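Local structure of ABC transporter sugar binding protein (Xanthomonas axonopodis pv. citri, 3UOR) at residues D101-S113 with V306-W318. The protein probably binds maltose or a related sugar in the periplasm and delivers it to an ABC transporter for uptake. Residues are numbered along the deposited sequence; the frame is centred on the assembly and turned at random.
Sequences DTLEPMQPYVARS and VIFKSSQHKDASW
Tyr109 lays its CB over one face of the Trp318 indole, 3.6 Å from the centroid of the six-membered ring and 13° off its normal, a CH-pi contact. The phenol ring continues past the five-membered ring, near parallel but slid aside, with centroids 5.4 Å apart. Round the same indole, Ser113 CB meets the edge at CZ2 (3.5 Å), while Val110 CG2 and Met106 SD approach obliquely, the latter a Met-aromatic contact. The Met106 chain, bent at chi2 (-70°) and chi3, also sets its CE against Ile307. Glu322, one turn further along helix 314-324, accepts a hydrogen bond from Ser113 OG and a weak one from Trp318 NE1. Further along the buried side, Leu103 CD2 packs against both Val306 CG2 and Phe308 CE2. The backbones join there in a single beta bridge between Leu103 and Phe308: Glu104 N donates to Ile307 O (2.9 Å) and Lys309 N to Thr102 O. A water lies between Glu104 O and Ile307 N and accepts from the latter.

The looser, more exposed side is held by two salt bridges. Extended Lys314 crosses Glu104 at about a right angle; its NZ forms one with OE1 at 2.8 Å from above the carboxylate plane and also bonds Lys309 O, tying helix to turn. At the solvent-exposed end, Lys309 NZ makes the other, 2.8 Å from OD1 of Asp101, the positive-phi residue of the Schellman motif that closes helix 94-99. Such packing of strand 303-307 and its following helix against the 101-113 connection belongs to the alpha/beta lobe of a periplasmic solute-binding protein fold.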
loop_
_atom_site.group_PDB
_atom_site.type_symbol
_atom_site.label_atom_id
_atom_site.label_comp_id
_atom_site.label_asym_id
_atom_site.label_seq_id
_atom_site.Cartn_x
_atom_site.Cartn_y
_atom_site.Cartn_z
ATOM N N ASP A 101 -5.895 -17.736 -14.622
ATOM C CA ASP A 101 -5.120 -17.881 -15.859
ATOM C C ASP A 101 -5.428 -16.811 -16.925
ATOM O O ASP A 101 -5.484 -17.107 -18.116
ATOM C CB ASP A 101 -5.285 -19.297 -16.443
ATOM C CG ASP A 101 -4.296 -19.593 -17.569
ATOM O OD1 ASP A 101 -3.126 -19.150 -17.482
ATOM O OD2 ASP A 101 -4.687 -20.277 -18.545
ATOM N N THR A 102 -5.597 -15.562 -16.510
ATOM C CA THR A 102 -5.834 -14.488 -17.472
ATOM C C THR A 102 -4.579 -13.665 -17.744
ATOM O O THR A 102 -4.575 -12.773 -18.602
ATOM C CB THR A 102 -6.892 -13.506 -16.958
ATOM O OG1 THR A 102 -6.402 -12.856 -15.768
ATOM C CG2 THR A 102 -8.198 -14.235 -16.659
ATOM N N LEU A 103 -3.518 -13.925 -16.997
ATOM C CA LEU A 103 -2.403 -12.987 -17.018
ATOM C C LEU A 103 -1.206 -13.562 -17.761
ATOM O O LEU A 103 -0.812 -14.711 -17.534
ATOM C CB LEU A 103 -1.982 -12.601 -15.599
ATOM C CG LEU A 103 -2.983 -11.861 -14.717
ATOM C CD1 LEU A 103 -2.356 -11.560 -13.366
ATOM C CD2 LEU A 103 -3.457 -10.581 -15.384
ATOM N N GLU A 104 -0.621 -12.747 -18.629
ATOM C CA GLU A 104 0.556 -13.151 -19.374
ATOM C C GLU A 104 1.767 -13.197 -18.454
ATOM O O GLU A 104 2.058 -12.210 -17.775
ATOM C CB GLU A 104 0.813 -12.144 -20.491
ATOM C CG GLU A 104 2.082 -12.408 -21.271
ATOM C CD GLU A 104 1.904 -13.503 -22.314
ATOM O OE1 GLU A 104 0.764 -13.980 -22.508
ATOM O OE2 GLU A 104 2.910 -13.872 -22.942
ATOM N N PRO A 105 2.489 -14.330 -18.431
ATOM C CA PRO A 105 3.738 -14.377 -17.658
ATOM C C PRO A 105 4.691 -13.292 -18.146
ATOM O O PRO A 105 4.879 -13.145 -19.349
ATOM C CB PRO A 105 4.310 -15.756 -17.990
ATOM C CG PRO A 105 3.090 -16.575 -18.417
ATOM C CD PRO A 105 2.214 -15.595 -19.134
ATOM N N MET A 106 5.285 -12.550 -17.220
ATOM C CA MET A 106 6.053 -11.378 -17.573
ATOM C C MET A 106 7.549 -11.621 -17.618
ATOM O O MET A 106 8.281 -10.809 -18.167
ATOM C CB MET A 106 5.774 -10.246 -16.593
ATOM C CG MET A 106 4.415 -9.612 -16.757
ATOM S SD MET A 106 4.351 -8.682 -18.289
ATOM C CE MET A 106 3.412 -9.829 -19.216
ATOM N N GLN A 107 8.014 -12.713 -17.033
ATOM C CA GLN A 107 9.456 -12.910 -16.910
ATOM C C GLN A 107 10.194 -12.918 -18.256
ATOM O O GLN A 107 11.279 -12.369 -18.355
ATOM C CB GLN A 107 9.794 -14.153 -16.080
ATOM C CG GLN A 107 11.293 -14.322 -15.812
ATOM C CD GLN A 107 11.977 -13.046 -15.312
ATOM O OE1 GLN A 107 11.379 -12.239 -14.594
ATOM N NE2 GLN A 107 13.243 -12.865 -15.687
ATOM N N PRO A 108 9.603 -13.531 -19.300
ATOM C CA PRO A 108 10.242 -13.503 -20.623
ATOM C C PRO A 108 10.434 -12.085 -21.181
ATOM O O PRO A 108 11.418 -11.829 -21.875
ATOM C CB PRO A 108 9.270 -14.304 -21.500
ATOM C CG PRO A 108 8.570 -15.202 -20.544
ATOM C CD PRO A 108 8.415 -14.399 -19.282
ATOM N N TYR A 109 9.513 -11.174 -20.884
ATOM C CA TYR A 109 9.653 -9.794 -21.344
ATOM C C TYR A 109 10.669 -9.057 -20.487
ATOM O O TYR A 109 11.463 -8.267 -20.983
ATOM C CB TYR A 109 8.304 -9.067 -21.323
ATOM C CG TYR A 109 7.275 -9.670 -22.249
ATOM C CD1 TYR A 109 7.165 -9.250 -23.570
ATOM C CD2 TYR A 109 6.415 -10.671 -21.807
ATOM C CE1 TYR A 109 6.223 -9.816 -24.430
ATOM C CE2 TYR A 109 5.466 -11.239 -22.657
ATOM C CZ TYR A 109 5.379 -10.803 -23.964
ATOM O OH TYR A 109 4.443 -11.361 -24.805
ATOM N N VAL A 110 10.647 -9.314 -19.186
ATOM C CA VAL A 110 11.540 -8.597 -18.288
ATOM C C VAL A 110 12.981 -8.977 -18.634
ATOM O O VAL A 110 13.881 -8.138 -18.638
ATOM C CB VAL A 110 11.241 -8.919 -16.802
ATOM C CG1 VAL A 110 12.364 -8.395 -15.926
ATOM C CG2 VAL A 110 9.879 -8.323 -16.380
ATOM N N ALA A 111 13.180 -10.253 -18.944
ATOM C CA ALA A 111 14.505 -10.782 -19.224
ATOM C C ALA A 111 15.112 -10.167 -20.480
ATOM O O ALA A 111 16.333 -10.048 -20.588
ATOM C CB ALA A 111 14.453 -12.316 -19.353
ATOM N N ARG A 112 14.262 -9.785 -21.428
ATOM C CA ARG A 112 14.732 -9.192 -22.674
ATOM C C ARG A 112 14.698 -7.676 -22.631
ATOM O O ARG A 112 14.925 -7.025 -23.645
ATOM C CB ARG A 112 13.879 -9.689 -23.828
ATOM C CG ARG A 112 13.950 -11.219 -23.975
ATOM C CD ARG A 112 13.201 -11.714 -25.198
ATOM N NE ARG A 112 13.619 -13.058 -25.630
ATOM C CZ ARG A 112 12.907 -13.823 -26.463
ATOM N NH1 ARG A 112 11.740 -13.387 -26.936
ATOM N NH2 ARG A 112 13.347 -15.028 -26.819
ATOM N N SER A 113 14.387 -7.106 -21.466
ATOM C CA SER A 113 14.257 -5.657 -21.370
ATOM C C SER A 113 15.432 -5.056 -20.634
ATOM O O SER A 113 15.737 -5.445 -19.498
ATOM C CB SER A 113 12.961 -5.261 -20.658
ATOM O OG SER A 113 12.970 -3.872 -20.362
ATOM N N VAL A 306 -0.250 -5.198 -16.003
ATOM C CA VAL A 306 -0.273 -6.552 -16.554
ATOM C C VAL A 306 -0.687 -6.536 -18.019
ATOM O O VAL A 306 -1.300 -5.579 -18.499
ATOM C CB VAL A 306 -1.303 -7.446 -15.823
ATOM C CG1 VAL A 306 -1.008 -7.493 -14.345
ATOM C CG2 VAL A 306 -2.705 -6.912 -16.058
ATOM N N ILE A 307 -0.335 -7.602 -18.720
ATOM C CA ILE A 307 -0.804 -7.826 -20.077
ATOM C C ILE A 307 -1.753 -9.022 -19.988
ATOM O O ILE A 307 -1.386 -10.082 -19.464
ATOM C CB ILE A 307 0.373 -8.145 -21.023
ATOM C CG1 ILE A 307 1.387 -6.994 -21.043
ATOM C CG2 ILE A 307 -0.124 -8.445 -22.433
ATOM C CD1 ILE A 307 2.561 -7.229 -21.996
ATOM N N PHE A 308 -2.988 -8.856 -20.440
ATOM C CA PHE A 308 -3.895 -10.000 -20.459
ATOM C C PHE A 308 -3.500 -10.947 -21.589
ATOM O O PHE A 308 -3.145 -10.505 -22.685
ATOM C CB PHE A 308 -5.340 -9.551 -20.596
ATOM C CG PHE A 308 -5.877 -8.894 -19.362
ATOM C CD1 PHE A 308 -6.195 -7.548 -19.359
ATOM C CD2 PHE A 308 -6.028 -9.615 -18.200
ATOM C CE1 PHE A 308 -6.679 -6.933 -18.220
ATOM C CE2 PHE A 308 -6.509 -9.013 -17.043
ATOM C CZ PHE A 308 -6.836 -7.668 -17.057
ATOM N N LYS A 309 -3.537 -12.249 -21.327
ATOM C CA LYS A 309 -2.997 -13.187 -22.304
ATOM C C LYS A 309 -3.895 -13.395 -23.521
ATOM O O LYS A 309 -3.486 -14.027 -24.495
ATOM C CB LYS A 309 -2.555 -14.507 -21.653
ATOM C CG LYS A 309 -3.649 -15.411 -21.205
ATOM C CD LYS A 309 -3.138 -16.369 -20.147
ATOM C CE LYS A 309 -2.075 -17.299 -20.683
ATOM N NZ LYS A 309 -1.580 -18.193 -19.591
ATOM N N SER A 310 -5.097 -12.826 -23.484
ATOM C CA SER A 310 -5.979 -12.812 -24.659
ATOM C C SER A 310 -5.656 -11.688 -25.660
ATOM O O SER A 310 -6.269 -11.605 -26.723
ATOM C CB SER A 310 -7.448 -12.718 -24.231
ATOM O OG SER A 310 -7.698 -11.540 -23.474
ATOM N N SER A 311 -4.702 -10.822 -25.317
ATOM C CA SER A 311 -4.333 -9.687 -26.164
ATOM C C SER A 311 -3.677 -10.132 -27.462
ATOM O O SER A 311 -2.914 -11.097 -27.472
ATOM C CB SER A 311 -3.363 -8.786 -25.405
ATOM O OG SER A 311 -2.561 -8.013 -26.284
ATOM N N GLN A 312 -3.948 -9.410 -28.549
ATOM C CA GLN A 312 -3.335 -9.711 -29.848
ATOM C C GLN A 312 -1.995 -8.997 -30.030
ATOM O O GLN A 312 -1.126 -9.457 -30.770
ATOM C CB GLN A 312 -4.262 -9.302 -30.997
ATOM C CG GLN A 312 -5.722 -9.685 -30.818
ATOM C CD GLN A 312 -5.938 -11.188 -30.785
ATOM O OE1 GLN A 312 -5.103 -11.959 -31.254
ATOM N NE2 GLN A 312 -7.069 -11.610 -30.228
ATOM N N HIS A 313 -1.837 -7.856 -29.368
ATOM C CA HIS A 313 -0.631 -7.055 -29.517
ATOM C C HIS A 313 0.138 -7.041 -28.213
ATOM O O HIS A 313 0.125 -6.048 -27.485
ATOM C CB HIS A 313 -0.993 -5.625 -29.904
ATOM C CG HIS A 313 -2.215 -5.526 -30.756
ATOM N ND1 HIS A 313 -2.178 -5.661 -32.127
ATOM C CD2 HIS A 313 -3.514 -5.317 -30.431
ATOM C CE1 HIS A 313 -3.402 -5.536 -32.610
ATOM N NE2 HIS A 313 -4.231 -5.328 -31.602
ATOM N N LYS A 314 0.809 -8.144 -27.916
ATOM C CA LYS A 314 1.525 -8.246 -26.658
ATOM C C LYS A 314 2.811 -7.435 -26.678
ATOM O O LYS A 314 3.185 -6.827 -25.676
ATOM C CB LYS A 314 1.762 -9.709 -26.290
ATOM C CG LYS A 314 0.474 -10.364 -25.837
ATOM C CD LYS A 314 0.602 -11.852 -25.588
ATOM C CE LYS A 314 -0.782 -12.447 -25.337
ATOM N NZ LYS A 314 -0.735 -13.848 -24.855
ATOM N N ASP A 315 3.467 -7.379 -27.829
ATOM C CA ASP A 315 4.744 -6.688 -27.915
ATOM C C ASP A 315 4.581 -5.172 -27.882
ATOM O O ASP A 315 5.423 -4.471 -27.315
ATOM C CB ASP A 315 5.517 -7.140 -29.159
ATOM C CG ASP A 315 5.635 -8.656 -29.251
ATOM O OD1 ASP A 315 6.117 -9.281 -28.274
ATOM O OD2 ASP A 315 5.232 -9.220 -30.294
ATOM N N ALA A 316 3.516 -4.657 -28.498
ATOM C CA ALA A 316 3.227 -3.226 -28.424
ATOM C C ALA A 316 2.878 -2.945 -26.982
ATOM O O ALA A 316 3.307 -1.951 -26.401
ATOM C CB ALA A 316 2.058 -2.850 -29.327
ATOM N N SER A 317 2.093 -3.853 -26.409
ATOM C CA SER A 317 1.650 -3.749 -25.029
ATOM C C SER A 317 2.838 -3.707 -24.083
ATOM O O SER A 317 2.878 -2.875 -23.186
ATOM C CB SER A 317 0.729 -4.919 -24.682
ATOM O OG SER A 317 -0.548 -4.729 -25.265
ATOM N N TRP A 318 3.810 -4.592 -24.295
ATOM C CA TRP A 318 4.993 -4.579 -23.462
ATOM C C TRP A 318 5.733 -3.247 -23.565
ATOM O O TRP A 318 6.212 -2.725 -22.567
ATOM C CB TRP A 318 5.955 -5.705 -23.816
ATOM C CG TRP A 318 7.257 -5.470 -23.135
ATOM C CD1 TRP A 318 8.430 -5.075 -23.709
ATOM C CD2 TRP A 318 7.505 -5.542 -21.726
ATOM N NE1 TRP A 318 9.406 -4.923 -22.743
ATOM C CE2 TRP A 318 8.859 -5.208 -21.520
ATOM C CE3 TRP A 318 6.717 -5.881 -20.620
ATOM C CZ2 TRP A 318 9.442 -5.201 -20.252
ATOM C CZ3 TRP A 318 7.293 -5.870 -19.367
ATOM C CH2 TRP A 318 8.645 -5.532 -19.192
HETATM O O HOH W 1 -6.591 -13.056 -21.045
HETATM O O HOH W 2 0.886 -9.843 -16.917
#